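Local coordinates for uncharacterized protein (Helicobacter pylori, PDB 4O5J) that probably binds sialylated carbohydrates as the extracellular adhesion domain of SabA, an outer-membrane adhesin of this bacterium, at residues 81-86 with 174-179; 92-97 with 244-249; 98-103 with 219-224; 160-165 with 193-198. All coordinates share one frame; numbering follows the deposited sequence.

Helix 82-101 is the common thread of this worked example: its first turn enters interaction 1, its middle interaction 2 and its last turn interaction 3, whose centre is about 29 Å from that of interaction 1. Interaction 4 lies beside this helix and joins two others that pack on it. It touches interaction 1, where Cys174 O meets Val193 CG1 at 3.6 Å, their centres being about 12 Å apart. It also meets interaction 2, through a probable hydrogen bond of 3.0 Å between Thr92 OG1 and Gln163 NE2. All four are packing contacts within the adhesion domain, and none can be tied to a sialic acid site on present evidence.

Interaction 1: 81-86 with 174-179; sequences SPIFNA and CALSGC
With CG anti to the backbone N (chi1 179°), the ring of Phe84 extends from the first turn of helix 82-101 to the loop at Cys174, while the same relation of CG2 to the backbone N of Ile83 turns that methyl to Leu176. The ring presents its edge: CE1 lies 3.4 Å from Cys174 O, with the oxygen near the ring plane, so that the carbonyl oxygen sits at the slightly positive C-H rim, not over the pi cloud. Ala175 follows obliquely, its CA 4.3 Å from Phe84 CD1. The second meeting is purely apolar. Ile83 CG2 and Leu176 CD2 touch at 3.9 Å, and the two side chains cross at about a right angle; Val257 and Ser260 of helix 241-268 also touch Ile83.

Both partners are held in shape from within. The loop closes through the disulfide between Cys174 and Cys179 and a type I turn from Ala175 to Gly178, in which Gly178 N reaches Ala175 O at 3.0 Å. Across from it, Ser81 OG accepts from Phe84 N at 3.0 Å and 150°, and is also hydrogen-bonded to Asn74 O of the preceding helix. The contact thus sets a small disulfide-closed loop against a helix start, and the motif on the helical side is a classical serine N-cap.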
loop_
_atom_site.group_PDB
_atom_site.type_symbol
_atom_site.label_atom_id
_atom_site.label_comp_id
_atom_site.label_asym_id
_atom_site.label_seq_id
_atom_site.Cartn_x
_atom_site.Cartn_y
_atom_site.Cartn_z
ATOM N N SER A 81 1.290 11.957 -6.182
ATOM C CA SER A 81 1.040 10.583 -6.545
ATOM C C SER A 81 0.829 9.765 -5.320
ATOM O O SER A 81 1.764 9.563 -4.536
ATOM C CB SER A 81 2.248 10.010 -7.300
ATOM O OG SER A 81 2.191 8.603 -7.367
ATOM N N PRO A 82 -0.393 9.253 -5.148
ATOM C CA PRO A 82 -0.694 8.405 -3.982
ATOM C C PRO A 82 0.174 7.139 -3.943
ATOM O O PRO A 82 0.662 6.781 -2.871
ATOM C CB PRO A 82 -2.185 8.048 -4.151
ATOM C CG PRO A 82 -2.729 9.168 -4.977
ATOM C CD PRO A 82 -1.585 9.597 -5.925
ATOM N N ILE A 83 0.385 6.477 -5.074
ATOM C CA ILE A 83 1.258 5.291 -5.064
ATOM C C ILE A 83 2.716 5.666 -4.772
ATOM O O ILE A 83 3.430 4.921 -4.093
ATOM C CB ILE A 83 1.143 4.492 -6.371
ATOM C CG1 ILE A 83 -0.278 3.946 -6.530
ATOM C CG2 ILE A 83 2.156 3.332 -6.421
ATOM C CD1 ILE A 83 -0.753 3.192 -5.251
ATOM N N PHE A 84 3.170 6.822 -5.226
ATOM C CA PHE A 84 4.550 7.195 -4.975
ATOM C C PHE A 84 4.701 7.451 -3.489
ATOM O O PHE A 84 5.689 7.041 -2.846
ATOM C CB PHE A 84 4.940 8.465 -5.746
ATOM C CG PHE A 84 6.354 8.901 -5.495
ATOM C CD1 PHE A 84 7.417 8.390 -6.270
ATOM C CD2 PHE A 84 6.643 9.811 -4.476
ATOM C CE1 PHE A 84 8.742 8.787 -6.012
ATOM C CE2 PHE A 84 7.942 10.222 -4.217
ATOM C CZ PHE A 84 9.004 9.712 -4.999
ATOM N N ASN A 85 3.723 8.156 -2.924
ATOM C CA ASN A 85 3.721 8.433 -1.505
ATOM C C ASN A 85 3.678 7.092 -0.698
ATOM O O ASN A 85 4.356 6.941 0.324
ATOM C CB ASN A 85 2.574 9.335 -1.102
ATOM C CG ASN A 85 2.488 9.416 0.428
ATOM O OD1 ASN A 85 3.272 10.117 1.090
ATOM N ND2 ASN A 85 1.587 8.609 1.019
ATOM N N ALA A 86 2.878 6.135 -1.169
ATOM C CA ALA A 86 2.815 4.827 -0.518
ATOM C C ALA A 86 4.219 4.180 -0.554
ATOM O O ALA A 86 4.693 3.626 0.443
ATOM C CB ALA A 86 1.793 3.946 -1.213
ATOM N N CYS A 174 12.492 8.119 -8.430
ATOM C CA CYS A 174 11.812 8.740 -9.600
ATOM C C CYS A 174 10.332 8.492 -9.551
ATOM O O CYS A 174 9.913 7.491 -8.966
ATOM C CB CYS A 174 12.339 8.122 -10.924
ATOM S SG CYS A 174 14.106 8.251 -10.919
ATOM N N ALA A 175 9.547 9.361 -10.220
ATOM C CA ALA A 175 8.144 9.101 -10.444
ATOM C C ALA A 175 7.961 7.727 -11.112
ATOM O O ALA A 175 8.914 7.164 -11.621
ATOM C CB ALA A 175 7.510 10.210 -11.290
ATOM N N LEU A 176 6.738 7.205 -11.129
ATOM C CA LEU A 176 6.485 5.899 -11.689
ATOM C C LEU A 176 6.814 5.893 -13.184
ATOM O O LEU A 176 7.039 4.842 -13.749
ATOM C CB LEU A 176 5.042 5.487 -11.481
ATOM C CG LEU A 176 4.745 4.623 -10.216
ATOM C CD1 LEU A 176 5.355 5.211 -8.965
ATOM C CD2 LEU A 176 3.238 4.380 -10.018
ATOM N N SER A 177 6.829 7.058 -13.825
ATOM C CA SER A 177 7.152 7.168 -15.250
ATOM C C SER A 177 8.609 6.898 -15.567
ATOM O O SER A 177 8.977 6.715 -16.715
ATOM C CB SER A 177 6.774 8.535 -15.780
ATOM O OG SER A 177 7.541 9.533 -15.156
ATOM N N GLY A 178 9.463 6.880 -14.552
ATOM C CA GLY A 178 10.848 6.547 -14.780
ATOM C C GLY A 178 11.776 7.734 -14.577
ATOM O O GLY A 178 11.325 8.868 -14.500
ATOM N N CYS A 179 13.084 7.469 -14.524
ATOM C CA CYS A 179 14.083 8.546 -14.383
ATOM C C CYS A 179 14.259 9.419 -15.630
ATOM O O CYS A 179 14.229 8.896 -16.707
ATOM C CB CYS A 179 15.411 7.960 -13.874
ATOM S SG CYS A 179 15.184 7.029 -12.329
#

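Interaction 2: 92-97 with 244-249; sequences TSVLGF and NNIKAM
Apolar contacts come first, and all of them converge on Ile246, which projects from helix 244-249 toward helix 92-97. Its CG2 meets Val94 CG2 at 3.7 Å, the two branched side chains meeting at a slant. The other branch ends in CD1, which reaches Phe97 CB at 4.2 Å; the contact is therefore with the root of the phenylalanine, whose ring instead meets that of Phe243. With CG1 anti to its carbonyl carbon (chi1 -68°), Ile246 spreads its two branches so that Val94 and Phe97 are served separately.

Polar atoms enter only as surfaces for methyl groups. Ser93 O stands 3.6 Å from Ile246 CD1, and Ser93 OG lies 3.7 Å from Ile246 CG2. Both oxygens have hydrogen-bond partners on their own helix. The carbonyl accepts from Phe97 N at 2.7 Å, and a chi1 of 73° folds the hydroxyl back over its helix, where it is hydrogen-bonded to Val90 O. A buried serine can in this way line an apolar interface.

The helix segments run roughly antiparallel, at 143°, with axes 10.1 Å apart at closest approach. Around them, helix 193-209 adds Met204 against Ile246 and Ala200 against Val94, helix 146-163 brings Leu159 to Val94, and Phe308 of helix 281-309 packs on Ser93.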
loop_
_atom_site.group_PDB
_atom_site.type_symbol
_atom_site.label_atom_id
_atom_site.label_comp_id
_atom_site.label_asym_id
_atom_site.label_seq_id
_atom_site.Cartn_x
_atom_site.Cartn_y
_atom_site.Cartn_z
ATOM N N THR A 92 10.640 3.748 3.756
ATOM C CA THR A 92 11.005 4.346 5.028
ATOM C C THR A 92 10.794 3.347 6.182
ATOM O O THR A 92 11.615 3.249 7.106
ATOM C CB THR A 92 10.158 5.563 5.304
ATOM O OG1 THR A 92 10.436 6.543 4.297
ATOM C CG2 THR A 92 10.490 6.141 6.658
ATOM N N SER A 93 9.706 2.573 6.108
ATOM C CA SER A 93 9.416 1.679 7.200
ATOM C C SER A 93 10.363 0.437 7.162
ATOM O O SER A 93 10.761 -0.103 8.206
ATOM C CB SER A 93 7.923 1.363 7.263
ATOM O OG SER A 93 7.587 0.517 6.238
ATOM N N VAL A 94 10.714 -0.019 5.955
ATOM C CA VAL A 94 11.693 -1.092 5.831
ATOM C C VAL A 94 13.044 -0.650 6.412
ATOM O O VAL A 94 13.695 -1.392 7.182
ATOM C CB VAL A 94 11.878 -1.524 4.345
ATOM C CG1 VAL A 94 13.088 -2.451 4.220
ATOM C CG2 VAL A 94 10.615 -2.202 3.809
ATOM N N LEU A 95 13.504 0.545 6.059
ATOM C CA LEU A 95 14.801 1.030 6.590
ATOM C C LEU A 95 14.646 1.338 8.090
ATOM O O LEU A 95 15.580 1.237 8.856
ATOM C CB LEU A 95 15.252 2.280 5.829
ATOM C CG LEU A 95 15.742 1.970 4.409
ATOM C CD1 LEU A 95 15.946 3.259 3.581
ATOM C CD2 LEU A 95 17.032 1.139 4.494
ATOM N N GLY A 96 13.445 1.714 8.519
ATOM C CA GLY A 96 13.171 1.922 9.935
ATOM C C GLY A 96 13.272 0.616 10.678
ATOM O O GLY A 96 13.894 0.546 11.739
ATOM N N PHE A 97 12.680 -0.435 10.140
ATOM C CA PHE A 97 12.812 -1.717 10.787
ATOM C C PHE A 97 14.271 -2.176 10.846
ATOM O O PHE A 97 14.771 -2.679 11.864
ATOM C CB PHE A 97 11.940 -2.787 10.133
ATOM C CG PHE A 97 12.091 -4.113 10.789
ATOM C CD1 PHE A 97 11.388 -4.409 11.943
ATOM C CD2 PHE A 97 13.005 -5.047 10.310
ATOM C CE1 PHE A 97 11.560 -5.625 12.587
ATOM C CE2 PHE A 97 13.186 -6.260 10.946
ATOM C CZ PHE A 97 12.455 -6.567 12.082
ATOM N N ASN A 244 6.085 -8.615 9.951
ATOM C CA ASN A 244 5.237 -9.277 9.006
ATOM C C ASN A 244 4.421 -8.297 8.171
ATOM O O ASN A 244 4.316 -8.453 6.952
ATOM C CB ASN A 244 4.311 -10.250 9.715
ATOM C CG ASN A 244 5.078 -11.351 10.427
ATOM O OD1 ASN A 244 6.205 -11.690 10.022
ATOM N ND2 ASN A 244 4.527 -11.873 11.498
ATOM N N ASN A 245 3.806 -7.312 8.827
ATOM C CA ASN A 245 2.954 -6.391 8.119
ATOM C C ASN A 245 3.783 -5.578 7.073
ATOM O O ASN A 245 3.350 -5.392 5.950
ATOM C CB ASN A 245 2.261 -5.447 9.075
ATOM C CG ASN A 245 1.041 -6.096 9.725
ATOM O OD1 ASN A 245 0.853 -7.310 9.657
ATOM N ND2 ASN A 245 0.206 -5.267 10.353
ATOM N N ILE A 246 4.942 -5.072 7.464
ATOM C CA ILE A 246 5.782 -4.317 6.565
ATOM C C ILE A 246 6.195 -5.219 5.393
ATOM O O ILE A 246 6.114 -4.804 4.250
ATOM C CB ILE A 246 7.051 -3.760 7.256
ATOM C CG1 ILE A 246 6.680 -2.683 8.264
ATOM C CG2 ILE A 246 8.016 -3.204 6.201
ATOM C CD1 ILE A 246 7.889 -2.094 9.057
ATOM N N LYS A 247 6.553 -6.464 5.661
ATOM C CA LYS A 247 6.939 -7.400 4.613
ATOM C C LYS A 247 5.805 -7.619 3.632
ATOM O O LYS A 247 6.020 -7.686 2.418
ATOM C CB LYS A 247 7.419 -8.733 5.222
ATOM C CG LYS A 247 7.964 -9.684 4.162
ATOM C CD LYS A 247 8.605 -10.907 4.840
ATOM C CE LYS A 247 9.245 -11.876 3.868
ATOM N NZ LYS A 247 8.230 -12.463 3.006
ATOM N N ALA A 248 4.574 -7.692 4.138
ATOM C CA ALA A 248 3.433 -7.963 3.247
ATOM C C ALA A 248 3.130 -6.774 2.329
ATOM O O ALA A 248 2.551 -6.939 1.250
ATOM C CB ALA A 248 2.186 -8.344 4.081
ATOM N N MET A 249 3.498 -5.563 2.751
ATOM C CA MET A 249 3.194 -4.358 1.960
ATOM C C MET A 249 3.966 -4.372 0.619
ATOM O O MET A 249 3.471 -3.835 -0.397
ATOM C CB MET A 249 3.635 -3.126 2.692
ATOM C CG MET A 249 2.862 -2.891 3.970
ATOM S SD MET A 249 3.663 -1.535 4.865
ATOM C CE MET A 249 2.757 -1.528 6.463
#

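Interaction 3: 98-103 with 219-224; sequences WSLYAG and IVISGV
Leu100 meets Ile219 and Ile221 where helix 82-101 ends, and its side chain can be followed outward. Its CB lies 4.3 Å from Ile219 CD1, the first apolar touch. Beyond CG the chain forks: chi2 176° sets CD1 anti to CA, and the other methyl, CD2, branches off to lie 4.3 Å from Ile221 CD1. One leucine thus spans two isoleucines that are alternate residues of an extended segment, the nearer taken by its root and the farther by its tip. These are ordinary van der Waals distances, and the packing is light.

The closest approach of the contact involves the backbone of the same residue. Leu100 O stands 3.7 Å from Ile219 CD1 and equally far from Ile219 CG1, so the end of the isoleucine lies against the carbonyl. That oxygen is hydrogen-bonded to Lys325 NZ, which also binds Ser99 O and Ala102 O; three carbonyls at the helix end therefore surround one ammonium group, a site where the helix dipole would be expected to favour a positive charge.

Outside the two segments, Tyr318 of helix 313-320 touches both Leu100 and Ile219, and Ala322 and Leu324 of the following loop cover Leu100 and Ile221 respectively. The other side of the helix end belongs to Trp98, which packs on Met152 of helix 146-163 and on Leu203 of helix 193-209.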
loop_
_atom_site.group_PDB
_atom_site.type_symbol
_atom_site.label_atom_id
_atom_site.label_comp_id
_atom_site.label_asym_id
_atom_site.label_seq_id
_atom_site.Cartn_x
_atom_site.Cartn_y
_atom_site.Cartn_z
ATOM N N TRP A 98 14.965 -2.031 9.723
ATOM C CA TRP A 98 16.390 -2.409 9.686
ATOM C C TRP A 98 17.140 -1.680 10.773
ATOM O O TRP A 98 18.014 -2.226 11.480
ATOM C CB TRP A 98 16.999 -2.053 8.311
ATOM C CG TRP A 98 18.457 -2.210 8.369
ATOM C CD1 TRP A 98 19.387 -1.224 8.517
ATOM C CD2 TRP A 98 19.195 -3.479 8.354
ATOM N NE1 TRP A 98 20.657 -1.771 8.564
ATOM C CE2 TRP A 98 20.590 -3.139 8.463
ATOM C CE3 TRP A 98 18.828 -4.817 8.276
ATOM C CZ2 TRP A 98 21.597 -4.113 8.477
ATOM C CZ3 TRP A 98 19.831 -5.798 8.276
ATOM C CH2 TRP A 98 21.200 -5.436 8.377
ATOM N N SER A 99 16.816 -0.412 10.926
ATOM C CA SER A 99 17.428 0.422 11.975
ATOM C C SER A 99 17.175 -0.159 13.387
ATOM O O SER A 99 18.097 -0.162 14.244
ATOM C CB SER A 99 16.863 1.813 11.867
ATOM O OG SER A 99 17.536 2.630 12.749
ATOM N N LEU A 100 15.976 -0.712 13.638
ATOM C CA LEU A 100 15.660 -1.317 14.944
ATOM C C LEU A 100 16.394 -2.635 15.108
ATOM O O LEU A 100 17.057 -2.888 16.133
ATOM C CB LEU A 100 14.153 -1.590 15.087
ATOM C CG LEU A 100 13.240 -0.415 15.270
ATOM C CD1 LEU A 100 11.776 -0.918 15.284
ATOM C CD2 LEU A 100 13.605 0.366 16.566
ATOM N N TYR A 101 16.185 -3.505 14.113
ATOM C CA TYR A 101 16.726 -4.865 14.090
ATOM C C TYR A 101 18.273 -4.885 14.160
ATOM O O TYR A 101 18.892 -5.670 14.934
ATOM C CB TYR A 101 16.225 -5.472 12.814
ATOM C CG TYR A 101 16.759 -6.826 12.400
ATOM C CD1 TYR A 101 16.354 -7.980 13.033
ATOM C CD2 TYR A 101 17.602 -6.960 11.252
ATOM C CE1 TYR A 101 16.762 -9.240 12.611
ATOM C CE2 TYR A 101 18.014 -8.215 10.814
ATOM C CZ TYR A 101 17.597 -9.338 11.494
ATOM O OH TYR A 101 17.995 -10.599 11.048
ATOM N N ALA A 102 18.896 -4.011 13.364
ATOM C CA ALA A 102 20.345 -3.980 13.233
ATOM C C ALA A 102 20.823 -2.563 13.537
ATOM O O ALA A 102 21.092 -2.232 14.706
ATOM C CB ALA A 102 20.767 -4.407 11.812
ATOM N N GLY A 103 20.994 -1.727 12.501
ATOM C CA GLY A 103 21.280 -0.325 12.739
ATOM C C GLY A 103 22.607 -0.134 13.446
ATOM O O GLY A 103 23.600 -0.798 13.103
ATOM N N ILE A 219 17.393 -2.951 22.341
ATOM C CA ILE A 219 17.041 -1.661 21.819
ATOM C C ILE A 219 16.803 -0.647 22.946
ATOM O O ILE A 219 15.898 -0.836 23.761
ATOM C CB ILE A 219 15.788 -1.741 20.974
ATOM C CG1 ILE A 219 16.044 -2.599 19.731
ATOM C CG2 ILE A 219 15.354 -0.330 20.575
ATOM C CD1 ILE A 219 14.774 -3.109 19.025
ATOM N N VAL A 220 17.593 0.429 22.972
ATOM C CA VAL A 220 17.457 1.481 23.957
ATOM C C VAL A 220 17.014 2.757 23.280
ATOM O O VAL A 220 17.760 3.359 22.500
ATOM C CB VAL A 220 18.769 1.759 24.684
ATOM C CG1 VAL A 220 18.546 2.808 25.832
ATOM C CG2 VAL A 220 19.351 0.430 25.269
ATOM N N ILE A 221 15.800 3.195 23.595
ATOM C CA ILE A 221 15.315 4.472 23.126
ATOM C C ILE A 221 14.740 5.225 24.305
ATOM O O ILE A 221 13.753 4.760 24.894
ATOM C CB ILE A 221 14.220 4.296 22.089
ATOM C CG1 ILE A 221 14.759 3.474 20.863
ATOM C CG2 ILE A 221 13.630 5.653 21.645
ATOM C CD1 ILE A 221 13.671 3.099 19.858
ATOM N N SER A 222 15.340 6.367 24.665
ATOM C CA SER A 222 14.888 7.144 25.815
ATOM C C SER A 222 13.440 7.542 25.690
ATOM O O SER A 222 13.009 8.007 24.661
ATOM C CB SER A 222 15.708 8.405 25.951
ATOM O OG SER A 222 16.967 8.019 26.424
ATOM N N GLY A 223 12.682 7.326 26.749
ATOM C CA GLY A 223 11.282 7.719 26.785
ATOM C C GLY A 223 10.429 6.645 26.135
ATOM O O GLY A 223 9.243 6.787 26.011
ATOM N N VAL A 224 11.037 5.570 25.685
ATOM C CA VAL A 224 10.295 4.515 25.090
ATOM C C VAL A 224 10.664 3.156 25.698
ATOM O O VAL A 224 9.784 2.455 26.206
ATOM C CB VAL A 224 10.546 4.481 23.577
ATOM C CG1 VAL A 224 9.976 3.197 22.971
ATOM C CG2 VAL A 224 9.977 5.752 22.921
#

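Interaction 4: 160-165 with 193-198; sequences QAAQTN and VSNALN
Ala162 and Ala196 meet in a small alanine-to-alanine contact between two helices of the helical adhesion domain, the last turn of helix 146-163 and the first turns of helix 193-209. Small side chains permit close backbones, and the CA atoms of the two alanines are only 5.9 Å apart. It is this backbone approach, together with the burial of both residues, that makes the alanine pair the tight part; their CB atoms point across the interface and meet at an unstrained 4.2 Å. On the buried side, Ile91 of helix 82-101 and Leu173 of the connecting loop also touch Ala196.

The looser side begins one residue earlier, at the partly exposed Asn195. Its CG stands anti to the backbone N (chi1 174°), which brings the amide alongside Ala162, nitrogen nearest. That approach is van der Waals contact alone, while the same nitrogen is hydrogen-bonded to Ser191 OG, just before the helix. The flanking Ala161 and Ser194 are exposed to solvent. Beyond Ala162 the first helix soon ends, Thr164 N still bonding to Gln160 O at 3.0 Å. At the boundary between the two sides, Asn195 ND2 lies 4.1 Å from Ala162 CB.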
loop_
_atom_site.group_PDB
_atom_site.type_symbol
_atom_site.label_atom_id
_atom_site.label_comp_id
_atom_site.label_asym_id
_atom_site.label_seq_id
_atom_site.Cartn_x
_atom_site.Cartn_y
_atom_site.Cartn_z
ATOM N N GLN A 160 18.981 2.216 1.127
ATOM C CA GLN A 160 19.178 3.592 1.584
ATOM C C GLN A 160 19.617 4.530 0.432
ATOM O O GLN A 160 19.089 5.649 0.281
ATOM C CB GLN A 160 20.206 3.605 2.720
ATOM C CG GLN A 160 20.655 5.006 3.164
ATOM C CD GLN A 160 19.539 5.750 3.801
ATOM O OE1 GLN A 160 18.939 6.655 3.203
ATOM N NE2 GLN A 160 19.205 5.350 4.967
ATOM N N ALA A 161 20.594 4.097 -0.385
ATOM C CA ALA A 161 21.025 4.937 -1.514
ATOM C C ALA A 161 19.886 5.156 -2.534
ATOM O O ALA A 161 19.774 6.232 -3.133
ATOM C CB ALA A 161 22.271 4.347 -2.219
ATOM N N ALA A 162 19.058 4.117 -2.756
ATOM C CA ALA A 162 17.949 4.238 -3.705
ATOM C C ALA A 162 16.989 5.338 -3.253
ATOM O O ALA A 162 16.448 6.084 -4.056
ATOM C CB ALA A 162 17.214 2.918 -3.839
ATOM N N GLN A 163 16.774 5.424 -1.939
ATOM C CA GLN A 163 15.795 6.375 -1.425
ATOM C C GLN A 163 16.312 7.813 -1.378
ATOM O O GLN A 163 15.607 8.757 -1.744
ATOM C CB GLN A 163 15.328 5.954 -0.001
ATOM C CG GLN A 163 14.414 7.013 0.608
ATOM C CD GLN A 163 13.945 6.606 1.980
ATOM O OE1 GLN A 163 14.748 6.260 2.861
ATOM N NE2 GLN A 163 12.627 6.632 2.178
ATOM N N THR A 164 17.541 7.978 -0.927
ATOM C CA THR A 164 18.062 9.297 -0.613
ATOM C C THR A 164 19.423 9.492 -1.272
ATOM O O THR A 164 20.316 8.639 -1.154
ATOM C CB THR A 164 18.204 9.453 0.916
ATOM O OG1 THR A 164 16.910 9.301 1.513
ATOM C CG2 THR A 164 18.761 10.825 1.309
ATOM N N ASN A 165 19.567 10.594 -2.001
ATOM C CA ASN A 165 20.850 10.948 -2.569
ATOM C C ASN A 165 21.782 11.453 -1.467
ATOM O O ASN A 165 21.567 12.509 -0.898
ATOM C CB ASN A 165 20.657 12.002 -3.618
ATOM C CG ASN A 165 21.935 12.393 -4.288
ATOM O OD1 ASN A 165 22.811 13.030 -3.687
ATOM N ND2 ASN A 165 22.066 12.010 -5.560
ATOM N N VAL A 193 11.200 3.211 -8.538
ATOM C CA VAL A 193 10.531 2.651 -7.361
ATOM C C VAL A 193 10.599 1.132 -7.445
ATOM O O VAL A 193 10.660 0.479 -6.415
ATOM C CB VAL A 193 9.066 3.082 -7.204
ATOM C CG1 VAL A 193 8.934 4.582 -7.071
ATOM C CG2 VAL A 193 8.362 2.674 -8.374
ATOM N N SER A 194 10.611 0.555 -8.674
ATOM C CA SER A 194 10.704 -0.911 -8.783
ATOM C C SER A 194 12.030 -1.399 -8.252
ATOM O O SER A 194 12.112 -2.462 -7.639
ATOM C CB SER A 194 10.554 -1.387 -10.187
ATOM O OG SER A 194 9.218 -1.051 -10.525
ATOM N N ASN A 195 13.088 -0.640 -8.497
ATOM C CA ASN A 195 14.427 -1.028 -7.993
ATOM C C ASN A 195 14.403 -0.989 -6.455
ATOM O O ASN A 195 14.864 -1.903 -5.799
ATOM C CB ASN A 195 15.463 -0.028 -8.523
ATOM C CG ASN A 195 16.819 -0.257 -7.948
ATOM O OD1 ASN A 195 17.308 -1.366 -8.031
ATOM N ND2 ASN A 195 17.407 0.735 -7.304
ATOM N N ALA A 196 13.817 0.058 -5.886
ATOM C CA ALA A 196 13.759 0.174 -4.413
ATOM C C ALA A 196 12.891 -0.969 -3.828
ATOM O O ALA A 196 13.321 -1.641 -2.866
ATOM C CB ALA A 196 13.229 1.535 -4.034
ATOM N N LEU A 197 11.715 -1.210 -4.407
ATOM C CA LEU A 197 10.842 -2.285 -3.916
ATOM C C LEU A 197 11.555 -3.629 -3.993
ATOM O O LEU A 197 11.452 -4.467 -3.090
ATOM C CB LEU A 197 9.516 -2.332 -4.640
ATOM C CG LEU A 197 8.669 -1.091 -4.327
ATOM C CD1 LEU A 197 7.441 -1.088 -5.196
ATOM C CD2 LEU A 197 8.290 -1.067 -2.841
ATOM N N ASN A 198 12.317 -3.842 -5.087
ATOM C CA ASN A 198 13.035 -5.091 -5.239
ATOM C C ASN A 198 14.139 -5.274 -4.153
ATOM O O ASN A 198 14.318 -6.351 -3.621
ATOM C CB ASN A 198 13.671 -5.125 -6.651
ATOM C CG ASN A 198 14.515 -6.364 -6.829
ATOM O OD1 ASN A 198 15.705 -6.303 -6.769
ATOM N ND2 ASN A 198 13.895 -7.481 -6.968
#